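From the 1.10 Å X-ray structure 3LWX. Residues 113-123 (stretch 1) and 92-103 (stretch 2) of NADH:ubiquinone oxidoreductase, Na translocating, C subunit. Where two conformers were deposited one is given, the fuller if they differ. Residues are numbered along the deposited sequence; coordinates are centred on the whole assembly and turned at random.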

ATOM      1  N   GLY A 113      -4.338  -3.860  -6.749  1.00  7.04           N
ATOM      2  CA  GLY A 113      -4.659  -4.517  -5.482  1.00  6.50           C
ATOM      3  C   GLY A 113      -4.240  -3.639  -4.331  1.00  6.02           C
ATOM      4  O   GLY A 113      -3.603  -2.608  -4.517  1.00  6.64           O
ATOM      5  N   ALA A 114      -4.559  -4.083  -3.115  1.00  6.04           N
ATOM      6  CA  ALA A 114      -4.309  -3.309  -1.915  1.00  6.50           C
ATOM      7  C   ALA A 114      -4.295  -4.222  -0.701  1.00  6.18           C
ATOM      8  O   ALA A 114      -4.926  -5.285  -0.707  1.00  7.38           O
ATOM      9  CB  ALA A 114      -5.399  -2.255  -1.748  1.00  8.01           C
ATOM     10  N   ASP A 115      -3.601  -3.773   0.341  1.00  6.20           N
ATOM     11  CA  ASP A 115      -3.558  -4.462   1.630  1.00  5.85           C
ATOM     12  C   ASP A 115      -3.451  -3.398   2.707  1.00  6.47           C
ATOM     13  O   ASP A 115      -2.636  -2.483   2.574  1.00  6.99           O
ATOM     14  CB  ASP A 115      -2.353  -5.398   1.731  1.00  6.97           C
ATOM     15  CG  ASP A 115      -2.414  -6.303   2.947  1.00  6.54           C
ATOM     16  OD1 ASP A 115      -3.359  -7.122   2.983  1.00  8.03           O
ATOM     17  OD2 ASP A 115      -1.533  -6.211   3.826  1.00  8.26           O
ATOM     18  N   PHE A 116      -4.227  -3.542   3.781  1.00  6.09           N
ATOM     19  CA  PHE A 116      -4.196  -2.588   4.880  1.00  6.11           C
ATOM     20  C   PHE A 116      -3.966  -3.315   6.194  1.00  6.88           C
ATOM     21  O   PHE A 116      -4.559  -4.370   6.437  1.00  7.82           O
ATOM     22  CB  PHE A 116      -5.499  -1.774   4.950  1.00  6.86           C
ATOM     23  CG  PHE A 116      -5.818  -1.044   3.669  1.00  6.76           C
ATOM     24  CD1 PHE A 116      -5.192   0.144   3.349  1.00  8.81           C
ATOM     25  CD2 PHE A 116      -6.722  -1.560   2.771  1.00  8.11           C
ATOM     26  CE1 PHE A 116      -5.466   0.804   2.168  1.00  8.91           C
ATOM     27  CE2 PHE A 116      -6.990  -0.905   1.582  1.00  9.12           C
ATOM     28  CZ  PHE A 116      -6.365   0.267   1.292  1.00  8.15           C
ATOM     29  N   SER A 117      -3.193  -2.665   7.056  1.00  6.95           N
ATOM     30  CA  SER A 117      -2.824  -3.188   8.348  1.00  7.15           C
ATOM     31  C   SER A 117      -2.985  -2.124   9.428  1.00  7.45           C
ATOM     32  O   SER A 117      -3.106  -0.931   9.154  1.00  7.51           O
ATOM     33  CB  SER A 117      -1.377  -3.668   8.344  1.00  8.08           C
ATOM     34  OG  SER A 117      -1.200  -4.772   7.474  1.00  8.74           O
ATOM     35  N   HIS A 118      -2.947  -2.569  10.677  1.00  7.81           N
ATOM     36  CA  HIS A 118      -3.118  -1.667  11.804  1.00  7.85           C
ATOM     37  C   HIS A 118      -2.522  -2.274  13.059  1.00  8.72           C
ATOM     38  O   HIS A 118      -2.359  -3.489  13.183  1.00  9.55           O
ATOM     39  CB  HIS A 118      -4.601  -1.376  12.044  1.00  7.83           C
ATOM     40  CG  HIS A 118      -5.381  -2.606  12.352  1.00  8.15           C
ATOM     41  ND1 HIS A 118      -5.591  -3.049  13.641  1.00  8.72           N
ATOM     42  CD2 HIS A 118      -5.887  -3.558  11.527  1.00  9.52           C
ATOM     43  CE1 HIS A 118      -6.232  -4.202  13.589  1.00  9.25           C
ATOM     44  NE2 HIS A 118      -6.417  -4.539  12.322  1.00 10.28           N
ATOM     45  N   GLN A 119      -2.219  -1.400  13.999  1.00  8.97           N
ATOM     46  CA  GLN A 119      -1.635  -1.792  15.277  0.67 10.70           C
ATOM     47  C   GLN A 119      -2.643  -2.262  16.301  1.00 10.65           C
ATOM     48  O   GLN A 119      -2.379  -3.205  17.037  1.00 12.85           O
ATOM     49  CB  GLN A 119      -0.875  -0.590  15.848  0.67 12.08           C
ATOM     50  CG  GLN A 119      -0.155  -0.798  17.197  0.67 15.32           C
ATOM     51  CD  GLN A 119      -0.989  -0.552  18.476  0.67 20.02           C
ATOM     52  OE1 GLN A 119      -0.642  -1.067  19.541  0.67 28.29           O
ATOM     53  NE2 GLN A 119      -2.059   0.241  18.382  0.67 21.44           N
ATOM     54  N   GLY A 120      -3.775  -1.577  16.384  1.00  9.93           N
ATOM     55  CA  GLY A 120      -4.725  -1.852  17.452  1.00 10.85           C
ATOM     56  C   GLY A 120      -6.156  -1.461  17.206  1.00  8.90           C
ATOM     57  O   GLY A 120      -6.871  -1.115  18.153  1.00  9.52           O
ATOM     58  N   GLU A 121      -6.591  -1.532  15.948  1.00  8.20           N
ATOM     59  CA  GLU A 121      -7.999  -1.243  15.657  1.00  7.41           C
ATOM     60  C   GLU A 121      -8.894  -2.388  16.146  1.00  7.71           C
ATOM     61  O   GLU A 121      -8.441  -3.509  16.365  1.00  8.49           O
ATOM     62  CB  GLU A 121      -8.226  -0.909  14.184  1.00  7.19           C
ATOM     63  CG  GLU A 121      -7.383   0.278  13.680  1.00  7.28           C
ATOM     64  CD  GLU A 121      -7.640   1.559  14.441  1.00  7.34           C
ATOM     65  OE1 GLU A 121      -8.692   2.198  14.193  1.00  8.84           O
ATOM     66  OE2 GLU A 121      -6.771   1.955  15.257  1.00  9.14           O
ATOM     67  N   THR A 122     -10.169  -2.087  16.303  1.00  7.38           N
ATOM     68  CA  THR A 122     -11.091  -2.993  16.991  1.00  7.46           C
ATOM     69  C   THR A 122     -11.680  -4.071  16.096  1.00  7.57           C
ATOM     70  O   THR A 122     -12.258  -3.763  15.067  1.00  7.68           O
ATOM     71  CB  THR A 122     -12.220  -2.172  17.635  1.00  7.46           C
ATOM     72  OG1 THR A 122     -11.617  -1.244  18.524  1.00  8.06           O
ATOM     73  CG2 THR A 122     -13.236  -3.026  18.368  1.00  9.08           C
ATOM     74  N   PRO A 123     -11.568  -5.345  16.519  1.00  7.98           N
ATOM     75  CA  PRO A 123     -12.213  -6.448  15.782  1.00  8.67           C
ATOM     76  C   PRO A 123     -13.678  -6.165  15.498  1.00  8.47           C
ATOM     77  O   PRO A 123     -14.436  -5.762  16.398  1.00  8.85           O
ATOM     78  CB  PRO A 123     -12.050  -7.642  16.724  1.00 10.23           C
ATOM     79  CG  PRO A 123     -10.783  -7.356  17.430  1.00 10.33           C
ATOM     80  CD  PRO A 123     -10.812  -5.860  17.677  1.00  9.60           C
TER
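Stretch 2 92-103: AGLWGPLWGYIS

The carboxylate of Glu121 gathers the turn of stretch 2 that leads into its strand. Glu121 OE1 accepts a hydrogen bond from Leu94 N at 2.9 Å, and Glu121 OE2 one from Trp95 N at 2.9 Å. Gly96 N adds a weak bond to Glu121 OE2 at 3.3 Å. Gly93 passes close by; a CB there would clash with Glu121 CD.

From Pro97 to Ser103 stretch 2 is an extended strand. It runs antiparallel to strand 113-118, with 163° between their directions and a closest axial approach of 4.5 Å. Ser117 N donates to Trp99 O at 2.8 Å, and Trp99 N to Ser117 O at 3.0 Å. Asp115 N to Tyr101 O and Tyr101 N to Asp115 O are both 2.9 Å. Ser103 N donates to Gly113 O at 3.0 Å, and Gln119 N to Pro97 O at 3.1 Å.

Between these pairs, Gly100 lies opposite Phe116, CA to CA 4.2 Å. A CB on Gly100 would clash with Asp115 O. On the Phe116 face, Ile102 CG1 lies 4.1 Å from Ala114 CB, and Leu98 CD2 3.6 Å from His118 CB. On the other face, the Trp99 indole, chi1 p, lies over Ser117, whose CB is 3.4 Å from the centroid of the five-membered ring.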

ATOM      1  N   ALA A  92      -2.937   6.958  10.330  1.00  9.41           N
ATOM      2  CA  ALA A  92      -3.453   6.947  11.689  1.00 11.05           C
ATOM      3  C   ALA A  92      -4.886   6.482  11.741  1.00  9.24           C
ATOM      4  O   ALA A  92      -5.700   6.901  10.933  1.00  9.76           O
ATOM      5  CB  ALA A  92      -3.349   8.378  12.267  1.00 13.49           C
ATOM      6  N   GLY A  93      -5.175   5.635  12.721  1.00 10.14           N
ATOM      7  CA  GLY A  93      -6.514   5.141  12.952  1.00 10.63           C
ATOM      8  C   GLY A  93      -7.092   5.693  14.239  1.00 10.07           C
ATOM      9  O   GLY A  93      -6.635   6.706  14.769  1.00 11.82           O
ATOM     10  N   LEU A  94      -8.103   5.009  14.749  1.00  9.24           N
ATOM     11  CA  LEU A  94      -8.744   5.433  15.977  1.00  9.14           C
ATOM     12  C   LEU A  94      -7.876   5.185  17.205  1.00  9.70           C
ATOM     13  O   LEU A  94      -7.786   6.039  18.095  1.00 11.21           O
ATOM     14  CB  LEU A  94     -10.091   4.716  16.138  1.00  9.82           C
ATOM     15  CG  LEU A  94     -10.845   4.978  17.443  1.00 10.25           C
ATOM     16  CD1 LEU A  94     -11.046   6.463  17.721  1.00 11.52           C
ATOM     17  CD2 LEU A  94     -12.182   4.242  17.386  1.00 10.61           C
ATOM     18  N   TRP A  95      -7.237   4.022  17.253  1.00  8.78           N
ATOM     19  CA  TRP A  95      -6.499   3.594  18.445  1.00  9.34           C
ATOM     20  C   TRP A  95      -5.007   3.433  18.245  1.00 10.33           C
ATOM     21  O   TRP A  95      -4.284   3.165  19.204  1.00 13.63           O
ATOM     22  CB  TRP A  95      -7.075   2.281  18.991  1.00  9.56           C
ATOM     23  CG  TRP A  95      -8.521   2.351  19.371  1.00  8.91           C
ATOM     24  CD1 TRP A  95      -9.555   1.707  18.759  1.00  8.72           C
ATOM     25  CD2 TRP A  95      -9.100   3.089  20.463  1.00  8.57           C
ATOM     26  NE1 TRP A  95     -10.737   1.973  19.407  1.00  8.79           N
ATOM     27  CE2 TRP A  95     -10.485   2.817  20.454  1.00  8.91           C
ATOM     28  CE3 TRP A  95      -8.579   3.910  21.471  1.00 10.31           C
ATOM     29  CZ2 TRP A  95     -11.362   3.363  21.391  1.00  9.65           C
ATOM     30  CZ3 TRP A  95      -9.462   4.449  22.414  1.00 11.09           C
ATOM     31  CH2 TRP A  95     -10.836   4.179  22.350  1.00 10.76           C
ATOM     32  N   GLY A  96      -4.531   3.605  17.025  1.00  9.55           N
ATOM     33  CA  GLY A  96      -3.118   3.475  16.761  1.00  9.82           C
ATOM     34  C   GLY A  96      -2.852   3.642  15.286  1.00  8.99           C
ATOM     35  O   GLY A  96      -3.746   3.959  14.516  1.00  8.70           O
ATOM     36  N   PRO A  97      -1.598   3.443  14.881  1.00  8.73           N
ATOM     37  CA  PRO A  97      -1.194   3.576  13.488  0.50  8.42           C
ATOM     38  C   PRO A  97      -1.862   2.607  12.529  1.00  7.93           C
ATOM     39  O   PRO A  97      -2.294   1.518  12.934  1.00  8.06           O
ATOM     40  CB  PRO A  97       0.301   3.236  13.546  0.50  8.31           C
ATOM     41  CG  PRO A  97       0.715   3.775  14.881  0.50  6.87           C
ATOM     42  CD  PRO A  97      -0.428   3.402  15.779  0.50  9.13           C
ATOM     43  N   LEU A  98      -1.908   3.018  11.266  1.00  7.08           N
ATOM     44  CA  LEU A  98      -2.317   2.219  10.138  1.00  7.13           C
ATOM     45  C   LEU A  98      -1.150   2.177   9.157  1.00  6.36           C
ATOM     46  O   LEU A  98      -0.307   3.069   9.146  1.00  6.91           O
ATOM     47  CB  LEU A  98      -3.514   2.809   9.392  1.00  7.12           C
ATOM     48  CG  LEU A  98      -4.737   3.185  10.210  1.00  7.57           C
ATOM     49  CD1 LEU A  98      -5.817   3.798   9.298  1.00  8.77           C
ATOM     50  CD2 LEU A  98      -5.280   1.991  11.019  1.00  8.49           C
ATOM     51  N   TRP A  99      -1.126   1.153   8.314  1.00  6.69           N
ATOM     52  CA  TRP A  99      -0.171   1.109   7.213  1.00  6.23           C
ATOM     53  C   TRP A  99      -0.754   0.208   6.132  1.00  6.28           C
ATOM     54  O   TRP A  99      -1.862  -0.305   6.260  1.00  6.79           O
ATOM     55  CB  TRP A  99       1.220   0.663   7.654  1.00  7.02           C
ATOM     56  CG  TRP A  99       1.345  -0.710   8.248  1.00  7.84           C
ATOM     57  CD1 TRP A  99       1.747  -1.838   7.609  1.00  8.56           C
ATOM     58  CD2 TRP A  99       1.136  -1.083   9.611  1.00  8.28           C
ATOM     59  NE1 TRP A  99       1.789  -2.888   8.476  1.00 10.12           N
ATOM     60  CE2 TRP A  99       1.418  -2.454   9.716  1.00  9.71           C
ATOM     61  CE3 TRP A  99       0.747  -0.382  10.762  1.00  9.09           C
ATOM     62  CZ2 TRP A  99       1.299  -3.154  10.923  1.00 11.85           C
ATOM     63  CZ3 TRP A  99       0.626  -1.079  11.956  1.00 11.02           C
ATOM     64  CH2 TRP A  99       0.896  -2.445  12.027  1.00 12.83           C
ATOM     65  N   GLY A 100      -0.018  -0.001   5.045  1.00  6.55           N
ATOM     66  CA  GLY A 100      -0.494  -0.849   3.990  1.00  6.90           C
ATOM     67  C   GLY A 100       0.333  -0.689   2.739  1.00  6.14           C
ATOM     68  O   GLY A 100       1.375  -0.019   2.744  1.00  6.03           O
ATOM     69  N   TYR A 101      -0.140  -1.323   1.684  1.00  6.27           N
ATOM     70  CA  TYR A 101       0.485  -1.257   0.365  1.00  6.52           C
ATOM     71  C   TYR A 101      -0.612  -1.190  -0.680  1.00  6.01           C
ATOM     72  O   TYR A 101      -1.671  -1.806  -0.512  1.00  7.07           O
ATOM     73  CB  TYR A 101       1.379  -2.489   0.098  1.00  6.82           C
ATOM     74  CG  TYR A 101       2.493  -2.563   1.096  1.00  7.01           C
ATOM     75  CD1 TYR A 101       3.683  -1.876   0.891  1.00  6.92           C
ATOM     76  CD2 TYR A 101       2.322  -3.236   2.301  1.00  7.45           C
ATOM     77  CE1 TYR A 101       4.678  -1.874   1.859  1.00  7.70           C
ATOM     78  CE2 TYR A 101       3.319  -3.253   3.267  1.00  8.19           C
ATOM     79  CZ  TYR A 101       4.490  -2.547   3.051  1.00  7.08           C
ATOM     80  OH  TYR A 101       5.481  -2.512   3.999  1.00  9.32           O
ATOM     81  N   ILE A 102      -0.351  -0.477  -1.761  1.00  6.15           N
ATOM     82  CA  ILE A 102      -1.292  -0.421  -2.860  0.80  6.56           C
ATOM     83  C   ILE A 102      -0.503  -0.501  -4.159  1.00  5.82           C
ATOM     84  O   ILE A 102       0.566   0.103  -4.278  1.00  6.82           O
ATOM     85  CB  ILE A 102      -2.199   0.820  -2.749  0.80  7.39           C
ATOM     86  CG1 ILE A 102      -3.382   0.752  -3.716  0.80  6.44           C
ATOM     87  CG2 ILE A 102      -1.412   2.083  -2.954  0.80  8.47           C
ATOM     88  CD1 ILE A 102      -4.425   1.792  -3.387  0.80  8.79           C
ATOM     89  N   SER A 103      -1.014  -1.290  -5.098  1.00  5.90           N
ATOM     90  CA  SER A 103      -0.333  -1.461  -6.367  1.00  6.16           C
ATOM     91  C   SER A 103      -1.175  -0.880  -7.490  1.00  5.86           C
ATOM     92  O   SER A 103      -2.412  -0.902  -7.441  1.00  6.63           O
ATOM     93  CB  SER A 103      -0.023  -2.940  -6.656  1.00  6.75           C
ATOM     94  OG  SER A 103      -1.197  -3.684  -6.903  1.00  7.40           O
TER
HETATM   95  O   HOH W   1      -4.253   0.874  15.044  1.00  9.87           O